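Local coordinates for beta-ketoacyl synthase (Pseudomonas aeruginosa, PDB 4CW4), which catalyses the condensation of acetyl-CoA with malonyl-ACP to acetoacetyl-ACP, the primer that starts bacterial fatty acid synthesis, and works as a homodimer, at residues D375-A378 against L379-A383; T206-W210 against K211-D215; V548-S551 against P552-E556. All blocks are in the same frame, centred on the assembly; numbering follows the deposited sequence.

Contact 1. Residues D375-A378 against L379-A383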
ATOM      1  N   ASP A 375     -10.325  19.609  17.298  1.00 11.15           N
ATOM      2  CA  ASP A 375     -11.449  20.282  17.918  1.00 13.03           C
ATOM      3  C   ASP A 375     -11.321  21.796  17.954  1.00 12.67           C
ATOM      4  O   ASP A 375     -12.313  22.504  17.834  1.00 12.93           O
ATOM      5  CB  ASP A 375     -11.695  19.750  19.337  1.00 13.46           C
ATOM      6  CG  ASP A 375     -10.512  19.935  20.270  1.00 14.19           C
ATOM      7  OD1 ASP A 375      -9.440  19.368  20.002  1.00 13.46           O
ATOM      8  OD2 ASP A 375     -10.670  20.573  21.334  1.00 15.97           O
ATOM      9  N   GLU A 376     -10.114  22.292  18.134  1.00 13.63           N
ATOM     10  CA  GLU A 376      -9.920  23.731  18.228  1.00 14.46           C
ATOM     11  C   GLU A 376     -10.184  24.403  16.879  1.00 13.63           C
ATOM     12  O   GLU A 376     -10.858  25.435  16.810  1.00 13.52           O
ATOM     13  CB  GLU A 376      -8.503  24.011  18.723  1.00 17.78           C
ATOM     14  CG  GLU A 376      -8.198  25.458  18.989  1.00 22.97           C
ATOM     15  CD  GLU A 376      -6.850  25.613  19.648  1.00 27.95           C
ATOM     16  OE1 GLU A 376      -5.823  25.529  18.941  1.00 29.28           O
ATOM     17  OE2 GLU A 376      -6.822  25.802  20.881  1.00 31.68           O
ATOM     18  N   LEU A 377      -9.656  23.820  15.804  1.00 12.46           N
ATOM     19  CA  LEU A 377      -9.892  24.361  14.477  1.00 12.12           C
ATOM     20  C   LEU A 377     -11.382  24.259  14.110  1.00 10.96           C
ATOM     21  O   LEU A 377     -11.950  25.182  13.519  1.00 11.65           O
ATOM     22  CB  LEU A 377      -9.032  23.623  13.436  1.00 11.87           C
ATOM     23  CG  LEU A 377      -9.181  24.133  12.006  1.00 12.63           C
ATOM     24  CD1 LEU A 377      -8.686  25.573  11.873  1.00 13.59           C
ATOM     25  CD2 LEU A 377      -8.492  23.208  11.019  1.00 13.11           C
ATOM     26  N   ALA A 378     -12.013  23.130  14.424  1.00 11.10           N
ATOM     27  CA  ALA A 378     -13.445  22.965  14.152  1.00 12.00           C
ATOM     28  C   ALA A 378     -14.247  24.072  14.843  1.00 12.09           C
ATOM     29  O   ALA A 378     -15.128  24.677  14.249  1.00 12.70           O
ATOM     30  CB  ALA A 378     -13.918  21.596  14.598  1.00 11.82           C
ATOM     31  N   LEU A 379     -13.891  24.335  16.088  1.00 11.87           N
ATOM     32  CA  LEU A 379     -14.547  25.366  16.888  1.00 13.42           C
ATOM     33  C   LEU A 379     -14.392  26.733  16.214  1.00 13.19           C
ATOM     34  O   LEU A 379     -15.354  27.483  16.052  1.00 13.12           O
ATOM     35  CB  LEU A 379     -13.923  25.397  18.293  1.00 16.17           C
ATOM     36  CG  LEU A 379     -14.675  26.178  19.374  1.00 17.59           C
ATOM     37  CD1 LEU A 379     -15.825  25.329  19.943  1.00 18.25           C
ATOM     38  CD2 LEU A 379     -13.716  26.633  20.476  1.00 19.07           C
ATOM     39  N   ARG A 380     -13.158  27.037  15.822  1.00 12.74           N
ATOM     40  CA  ARG A 380     -12.834  28.294  15.166  1.00 13.40           C
ATOM     41  C   ARG A 380     -13.623  28.519  13.869  1.00 13.89           C
ATOM     42  O   ARG A 380     -14.059  29.632  13.595  1.00 14.29           O
ATOM     43  CB  ARG A 380     -11.325  28.377  14.873  1.00 14.91           C
ATOM     44  CG  ARG A 380     -10.886  29.764  14.465  1.00 16.30           C
ATOM     45  CD  ARG A 380      -9.564  29.801  13.734  1.00 16.48           C
ATOM     46  NE  ARG A 380      -8.531  29.006  14.369  1.00 17.42           N
ATOM     47  CZ  ARG A 380      -7.414  28.621  13.754  1.00 18.16           C
ATOM     48  NH1 ARG A 380      -7.179  28.975  12.499  1.00 18.61           N
ATOM     49  NH2 ARG A 380      -6.531  27.880  14.397  1.00 19.87           N
ATOM     50  N   LEU A 381     -13.812  27.461  13.087  1.00 12.91           N
ATOM     51  CA  LEU A 381     -14.394  27.593  11.755  1.00 12.10           C
ATOM     52  C   LEU A 381     -15.887  27.379  11.730  1.00 11.44           C
ATOM     53  O   LEU A 381     -16.512  27.578  10.691  1.00 13.30           O
ATOM     54  CB  LEU A 381     -13.773  26.596  10.781  1.00 12.53           C
ATOM     55  CG  LEU A 381     -12.274  26.726  10.543  1.00 14.50           C
ATOM     56  CD1 LEU A 381     -11.837  25.702   9.497  1.00 16.33           C
ATOM     57  CD2 LEU A 381     -11.903  28.134  10.124  1.00 17.54           C
ATOM     58  N   GLY A 382     -16.473  26.984  12.856  1.00 11.95           N
ATOM     59  CA  GLY A 382     -17.886  26.644  12.852  1.00 11.67           C
ATOM     60  C   GLY A 382     -18.176  25.349  12.078  1.00 10.76           C
ATOM     61  O   GLY A 382     -19.280  25.180  11.531  1.00 11.70           O
ATOM     62  N   ALA A 383     -17.202  24.447  12.008  1.00 10.73           N
ATOM     63  CA  ALA A 383     -17.382  23.172  11.312  1.00  9.98           C
ATOM     64  C   ALA A 383     -18.399  22.318  12.053  1.00 10.69           C
ATOM     65  O   ALA A 383     -18.428  22.286  13.293  1.00 11.94           O
ATOM     66  CB  ALA A 383     -16.070  22.424  11.242  1.00 10.21           C
TER
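Leu-377 and Arg-380 meet one turn apart on the short helix 375-381, a methyl group of the leucine lying over the flat end of the arginine. Traced outward, the arginine starts with CB set against the backbone, 3.5 Å from Leu-377 O. Its first two torsions are extended, with CG anti to the backbone N (chi1 -168°), and the bend at chi3 then folds the chain back over the preceding turn. CZ comes to 3.8 Å from Leu-377 CD1, and that methyl sits above the centre of the guanidinium plane. NH1 is hydrogen-bonded to the backbone oxygen of Asn-216. NH2 lies near the like charge of Arg-306, which also forms a long, weak ion pair with Glu-376.

The same Leu-377 methyl reaches one residue further along the helix, CD1 to Leu-381 CD1 at 3.9 Å, the two side chains crossing at a slant. Leu-379 turns to another flank and packs on Ala-567 and Tyr-571 of helix 565-590. At the start of the helix Asp-375 faces helix 552-563, bonding to His-563 and pairing with Arg-562.

The helix is terminated at Gly-382, whose phi of 69° turns the chain out of the helical path. Ala-378 O is then gripped by Ala-383 N at 3.1 Å, with a weak bond from Leu-381 N at 3.3 Å. Inside this loop Gly-382 N makes a weak bond to Leu-379 O. The methyls of Ala-378 and Ala-383 approach to 4.1 Å, CB to CB. The positive phi and the two nested bonds make this a Schellman motif, with the alanine pair as its usual apolar companion, and it closes the helix that leads into strand 387-394.

Contact 2. Residues T206-W210 against K211-D215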
ATOM      1  N   THR A 206     -18.737  19.676   3.899  1.00 10.38           N
ATOM      2  CA  THR A 206     -18.372  20.426   5.101  1.00 10.69           C
ATOM      3  C   THR A 206     -19.088  21.759   5.230  1.00 10.91           C
ATOM      4  O   THR A 206     -19.155  22.294   6.323  1.00 11.88           O
ATOM      5  CB  THR A 206     -16.862  20.731   5.172  1.00 11.66           C
ATOM      6  OG1 THR A 206     -16.505  21.657   4.143  1.00 11.44           O
ATOM      7  CG2 THR A 206     -16.009  19.459   5.083  1.00 11.75           C
ATOM      8  N   GLY A 207     -19.563  22.324   4.124  1.00 10.79           N
ATOM      9  CA  GLY A 207     -20.106  23.667   4.134  1.00 11.97           C
ATOM     10  C   GLY A 207     -19.085  24.771   4.335  1.00 13.12           C
ATOM     11  O   GLY A 207     -19.469  25.901   4.628  1.00 14.59           O
ATOM     12  N   ILE A 208     -17.802  24.460   4.174  1.00 11.69           N
ATOM     13  CA  ILE A 208     -16.746  25.450   4.339  1.00 12.00           C
ATOM     14  C   ILE A 208     -15.904  25.486   3.066  1.00 12.55           C
ATOM     15  O   ILE A 208     -15.536  24.441   2.523  1.00 14.66           O
ATOM     16  CB  ILE A 208     -15.870  25.138   5.576  1.00 11.63           C
ATOM     17  CG1 ILE A 208     -16.714  25.125   6.857  1.00 14.16           C
ATOM     18  CG2 ILE A 208     -14.755  26.177   5.718  1.00 12.85           C
ATOM     19  CD1 ILE A 208     -15.998  24.543   8.035  1.00 16.07           C
ATOM     20  N   ASP A 209     -15.635  26.693   2.572  1.00 13.52           N
ATOM     21  CA  ASP A 209     -14.787  26.861   1.397  1.00 14.65           C
ATOM     22  C   ASP A 209     -13.416  26.238   1.697  1.00 13.75           C
ATOM     23  O   ASP A 209     -12.821  26.518   2.729  1.00 13.72           O
ATOM     24  CB  ASP A 209     -14.666  28.364   1.067  1.00 16.73           C
ATOM     25  CG  ASP A 209     -14.001  28.659  -0.284  1.00 20.42           C
ATOM     26  OD1 ASP A 209     -13.228  27.842  -0.817  1.00 21.14           O
ATOM     27  OD2 ASP A 209     -14.255  29.767  -0.813  1.00 22.73           O
ATOM     28  N   TRP A 210     -12.920  25.376   0.815  1.00 14.44           N
ATOM     29  CA  TRP A 210     -11.607  24.763   1.023  1.00 15.08           C
ATOM     30  C   TRP A 210     -10.537  25.845   1.228  1.00 15.55           C
ATOM     31  O   TRP A 210      -9.647  25.687   2.059  1.00 15.74           O
ATOM     32  CB  TRP A 210     -11.225  23.829  -0.137  1.00 16.14           C
ATOM     33  CG  TRP A 210      -9.876  23.162   0.072  1.00 16.79           C
ATOM     34  CD1 TRP A 210      -8.754  23.332  -0.687  1.00 18.24           C
ATOM     35  CD2 TRP A 210      -9.512  22.247   1.117  1.00 16.96           C
ATOM     36  NE1 TRP A 210      -7.722  22.578  -0.184  1.00 19.15           N
ATOM     37  CE2 TRP A 210      -8.160  21.909   0.927  1.00 17.90           C
ATOM     38  CE3 TRP A 210     -10.197  21.681   2.194  1.00 17.76           C
ATOM     39  CZ2 TRP A 210      -7.484  21.034   1.775  1.00 17.86           C
ATOM     40  CZ3 TRP A 210      -9.523  20.809   3.028  1.00 17.82           C
ATOM     41  CH2 TRP A 210      -8.181  20.498   2.817  1.00 18.45           C
ATOM     42  N   LYS A 211     -10.649  26.953   0.500  1.00 16.24           N
ATOM     43  CA  LYS A 211      -9.723  28.074   0.679  1.00 17.55           C
ATOM     44  C   LYS A 211      -9.691  28.596   2.116  1.00 16.93           C
ATOM     45  O   LYS A 211      -8.629  28.939   2.633  1.00 16.68           O
ATOM     46  CB  LYS A 211     -10.074  29.224  -0.266  1.00 20.70           C
ATOM     47  CG  LYS A 211      -9.225  30.465  -0.048  1.00 24.72           C
ATOM     48  CD  LYS A 211      -8.851  31.098  -1.361  1.00 27.50           C
ATOM     49  CE  LYS A 211      -8.119  32.433  -1.166  1.00 29.04           C
ATOM     50  NZ  LYS A 211      -6.944  32.351  -0.265  1.00 29.88           N
ATOM     51  N   THR A 212     -10.851  28.677   2.749  1.00 16.57           N
ATOM     52  CA  THR A 212     -10.924  29.145   4.120  1.00 16.04           C
ATOM     53  C   THR A 212     -10.177  28.199   5.052  1.00 15.57           C
ATOM     54  O   THR A 212      -9.466  28.631   5.973  1.00 15.49           O
ATOM     55  CB  THR A 212     -12.386  29.268   4.587  1.00 16.37           C
ATOM     56  OG1 THR A 212     -13.093  30.151   3.718  1.00 17.80           O
ATOM     57  CG2 THR A 212     -12.460  29.818   5.996  1.00 17.13           C
ATOM     58  N   ILE A 213     -10.353  26.901   4.824  1.00 14.82           N
ATOM     59  CA  ILE A 213      -9.659  25.894   5.625  1.00 14.89           C
ATOM     60  C   ILE A 213      -8.138  26.039   5.475  1.00 15.25           C
ATOM     61  O   ILE A 213      -7.416  26.154   6.467  1.00 15.88           O
ATOM     62  CB  ILE A 213     -10.137  24.469   5.262  1.00 14.95           C
ATOM     63  CG1 ILE A 213     -11.622  24.339   5.639  1.00 14.78           C
ATOM     64  CG2 ILE A 213      -9.263  23.393   5.953  1.00 16.25           C
ATOM     65  CD1 ILE A 213     -12.290  23.060   5.102  1.00 15.66           C
ATOM     66  N   VAL A 214      -7.661  26.079   4.239  1.00 16.08           N
ATOM     67  CA  VAL A 214      -6.229  26.199   3.978  1.00 18.19           C
ATOM     68  C   VAL A 214      -5.652  27.487   4.592  1.00 18.87           C
ATOM     69  O   VAL A 214      -4.561  27.458   5.174  1.00 19.11           O
ATOM     70  CB  VAL A 214      -5.945  26.145   2.466  1.00 20.25           C
ATOM     71  CG1 VAL A 214      -4.473  26.286   2.198  1.00 21.63           C
ATOM     72  CG2 VAL A 214      -6.443  24.830   1.880  1.00 20.26           C
ATOM     73  N   ASP A 215      -6.387  28.597   4.478  1.00 18.82           N
ATOM     74  CA  ASP A 215      -5.955  29.899   5.011  1.00 20.23           C
ATOM     75  C   ASP A 215      -5.813  29.883   6.547  1.00 17.46           C
ATOM     76  O   ASP A 215      -5.175  30.766   7.132  1.00 18.06           O
ATOM     77  CB  ASP A 215      -6.976  30.995   4.663  1.00 24.32           C
ATOM     78  CG  ASP A 215      -6.822  31.555   3.254  1.00 28.62           C
ATOM     79  OD1 ASP A 215      -5.812  31.291   2.573  1.00 30.08           O
ATOM     80  OD2 ASP A 215      -7.747  32.290   2.835  1.00 31.14           O
TER
HETATM   81  O   HOH W   1     -15.927  29.265   3.795  1.00 20.74           O
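The indole of Trp-210 carries Val-214 CG2 over one face, in a CH-pi contact 3.6 Å from the centroid of the five-membered ring and 25° off its normal. The methyl is offset toward the rim of the bicycle and lies near NE1, whose hydrogen bond goes to Leu-273 O. Ile-213 CD1 comes obliquely to the six-membered ring, 3.8 Å from Trp-210 CE3. With CG anti to the backbone N (chi1 -179°) and beside the carbonyl carbon, the indole lies alongside the first turn, where Val-214 and Ile-213 can reach it, and it also packs on Val-307 and Ile-309 of strand 307-314. Ile-208 adds CG2 to the same apolar flank, 3.6 Å from Ile-213 CG1, its side chain crossing that of Ile-213 at about a right angle.

The second flat group, the Asp-209 carboxylate, caps the helix: Lys-211 N binds OD1 at 3.0 Å, coming from above the carboxylate plane, 48° out of it. The backbone oxygen of Asp-209 receives Ile-213 N at 3.3 Å and, weakly, Thr-212 N. A water joins Asp-209 N to Thr-212 OG1. Just before, Thr-206 OG1 accepts from Ile-208 N in an ST turn.

On the exposed side Lys-211 NZ reaches Asp-215 OD2 at 3.2 Å, on the syn side of the carboxylate, and bonds OD1 weakly; Ser-623 is a further partner of OD1. The negative charge of Asp-209 would be expected to interact favourably with the positive end of the helix dipole, and the lysine probably offsets part of the charge of Asp-215, so ionic and water-mediated bonds occupy the outer side of a helix whose inner side is held by apolar contacts.

Contact 3. Residues V548-S551 against P552-E556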
ATOM      1  N   VAL A 548     -13.144   3.277  17.346  1.00 10.66           N
ATOM      2  CA  VAL A 548     -14.121   3.849  18.271  1.00 10.14           C
ATOM      3  C   VAL A 548     -14.624   5.180  17.724  1.00 10.54           C
ATOM      4  O   VAL A 548     -13.842   6.104  17.480  1.00 10.62           O
ATOM      5  CB  VAL A 548     -13.494   4.069  19.668  1.00 11.21           C
ATOM      6  CG1 VAL A 548     -14.534   4.617  20.636  1.00 11.83           C
ATOM      7  CG2 VAL A 548     -12.916   2.775  20.198  1.00 12.29           C
ATOM      8  N   VAL A 549     -15.937   5.274  17.549  1.00 10.50           N
ATOM      9  CA  VAL A 549     -16.574   6.484  17.049  1.00 11.21           C
ATOM     10  C   VAL A 549     -17.596   6.958  18.075  1.00 11.28           C
ATOM     11  O   VAL A 549     -18.422   6.177  18.541  1.00 11.82           O
ATOM     12  CB  VAL A 549     -17.308   6.231  15.699  1.00 13.47           C
ATOM     13  CG1 VAL A 549     -17.718   7.555  15.057  1.00 13.46           C
ATOM     14  CG2 VAL A 549     -16.466   5.390  14.756  1.00 16.11           C
ATOM     15  N   LEU A 550     -17.514   8.234  18.429  1.00 11.27           N
ATOM     16  CA  LEU A 550     -18.430   8.873  19.367  1.00 12.69           C
ATOM     17  C   LEU A 550     -19.455   9.695  18.609  1.00 11.82           C
ATOM     18  O   LEU A 550     -19.147  10.269  17.566  1.00 12.11           O
ATOM     19  CB  LEU A 550     -17.667   9.799  20.316  1.00 13.76           C
ATOM     20  CG  LEU A 550     -16.432   9.220  21.012  1.00 14.55           C
ATOM     21  CD1 LEU A 550     -15.805  10.279  21.925  1.00 16.14           C
ATOM     22  CD2 LEU A 550     -16.800   7.956  21.786  1.00 15.17           C
ATOM     23  N   SER A 551     -20.678   9.763  19.135  1.00 11.68           N
ATOM     24  CA  SER A 551     -21.737  10.527  18.509  1.00 12.31           C
ATOM     25  C   SER A 551     -21.476  12.029  18.564  1.00 12.39           C
ATOM     26  O   SER A 551     -20.691  12.505  19.394  1.00 12.93           O
ATOM     27  CB  SER A 551     -23.068  10.274  19.244  1.00 12.85           C
ATOM     28  OG  SER A 551     -22.997  10.839  20.542  1.00 14.02           O
ATOM     29  N   PRO A 552     -22.211  12.790  17.735  1.00 13.04           N
ATOM     30  CA  PRO A 552     -22.179  14.245  17.895  1.00 13.85           C
ATOM     31  C   PRO A 552     -22.518  14.721  19.309  1.00 15.15           C
ATOM     32  O   PRO A 552     -21.878  15.663  19.786  1.00 15.42           O
ATOM     33  CB  PRO A 552     -23.207  14.725  16.882  1.00 14.36           C
ATOM     34  CG  PRO A 552     -23.166  13.695  15.815  1.00 14.31           C
ATOM     35  CD  PRO A 552     -22.954  12.391  16.525  1.00 13.23           C
ATOM     36  N   ARG A 553     -23.490  14.101  19.971  1.00 15.58           N
ATOM     37  CA  ARG A 553     -23.848  14.554  21.309  1.00 17.71           C
ATOM     38  C   ARG A 553     -22.668  14.446  22.262  1.00 16.74           C
ATOM     39  O   ARG A 553     -22.403  15.370  23.028  1.00 17.03           O
ATOM     40  CB  ARG A 553     -25.013  13.758  21.896  1.00 20.07           C
ATOM     41  CG  ARG A 553     -25.492  14.328  23.229  1.00 24.72           C
ATOM     42  CD  ARG A 553     -26.678  13.566  23.799  1.00 29.03           C
ATOM     43  NE  ARG A 553     -26.231  12.376  24.519  1.00 32.69           N
ATOM     44  CZ  ARG A 553     -25.657  12.396  25.717  1.00 34.63           C
ATOM     45  NH1 ARG A 553     -25.450  13.551  26.345  1.00 35.60           N
ATOM     46  NH2 ARG A 553     -25.282  11.255  26.287  1.00 35.02           N
ATOM     47  N   ILE A 554     -21.981  13.312  22.234  1.00 15.56           N
ATOM     48  CA  ILE A 554     -20.834  13.106  23.111  1.00 15.92           C
ATOM     49  C   ILE A 554     -19.725  14.093  22.763  1.00 15.60           C
ATOM     50  O   ILE A 554     -19.142  14.720  23.635  1.00 15.81           O
ATOM     51  CB  ILE A 554     -20.332  11.654  23.038  1.00 16.12           C
ATOM     52  CG1 ILE A 554     -21.429  10.693  23.534  1.00 18.73           C
ATOM     53  CG2 ILE A 554     -19.009  11.476  23.803  1.00 17.22           C
ATOM     54  CD1 ILE A 554     -21.771  10.794  24.993  1.00 21.21           C
ATOM     55  N   ALA A 555     -19.443  14.232  21.478  1.00 14.46           N
ATOM     56  CA  ALA A 555     -18.388  15.121  21.027  1.00 13.39           C
ATOM     57  C   ALA A 555     -18.688  16.568  21.427  1.00 13.68           C
ATOM     58  O   ALA A 555     -17.798  17.283  21.879  1.00 14.58           O
ATOM     59  CB  ALA A 555     -18.222  15.003  19.513  1.00 13.01           C
ATOM     60  N   GLU A 556     -19.938  16.999  21.289  1.00 14.26           N
ATOM     61  CA  GLU A 556     -20.312  18.344  21.688  1.00 15.60           C
ATOM     62  C   GLU A 556     -20.167  18.567  23.183  1.00 16.19           C
ATOM     63  O   GLU A 556     -19.694  19.616  23.599  1.00 16.98           O
ATOM     64  CB  GLU A 556     -21.734  18.657  21.240  1.00 16.31           C
ATOM     65  CG  GLU A 556     -21.800  18.930  19.737  1.00 18.12           C
ATOM     66  CD  GLU A 556     -23.152  19.394  19.265  1.00 20.60           C
ATOM     67  OE1 GLU A 556     -24.072  19.580  20.100  1.00 22.56           O
ATOM     68  OE2 GLU A 556     -23.295  19.561  18.036  1.00 21.14           O
TER
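Ser-551 supplies both polar links to helix 552-563, standing at its N-cap. Its OG accepts from Ile-554 N at 3.2 Å in a nearly straight bond (170° at the hydrogen). The torsion responsible, chi1 68°, places OG between the backbone N and the carbonyl carbon, facing Ile-554 N. Ser-551 O meanwhile takes Ala-555 N at 3.0 Å, the first regular helical bond. OG is also hydrogen-bonded to Glu-531 OE1, and the other oxygen of that carboxylate forms a salt bridge with Arg-553 NE, so one acid ties the cap residue to the first turn.

One apolar contact joins the side chains of the two segments: Leu-550 CD1 touches Ile-554 CG2 at 3.9 Å, the two side chains crossing nearly perpendicular.

Strand 543-550 thus passes directly into the helix. Val-548 and Leu-550 bond through their backbones to strand 387-394, and Val-549 to strand 532-539 at Cys-533; Ile-554 packs on helix 409-425 at Val-425, and Pro-552, in the first turn, on Phe-494 of helix 482-496.

All three contacts are local, but they mark different ends of helices. Contacts 2 and 3 cap helix starts, one with an exposed aspartate and a water, the other with a buried serine tied to a glutamate; contact 1 closes a helix at its C-terminal end through a glycine turn. Contact 3 is buried beside the strands, contact 1 partly so, and contact 2 lies at the surface. Contacts 1 and 2 touch: Ile-208 CD1 packs 3.8 Å from Ala-383 CA, and Leu-381 meets Ile-213. Contacts 1 and 3 stay about 7 Å apart at their nearest atoms, yet helix 552-563, begun at contact 3, later provides two of the polar partners of Asp-375, Arg-562 and His-563.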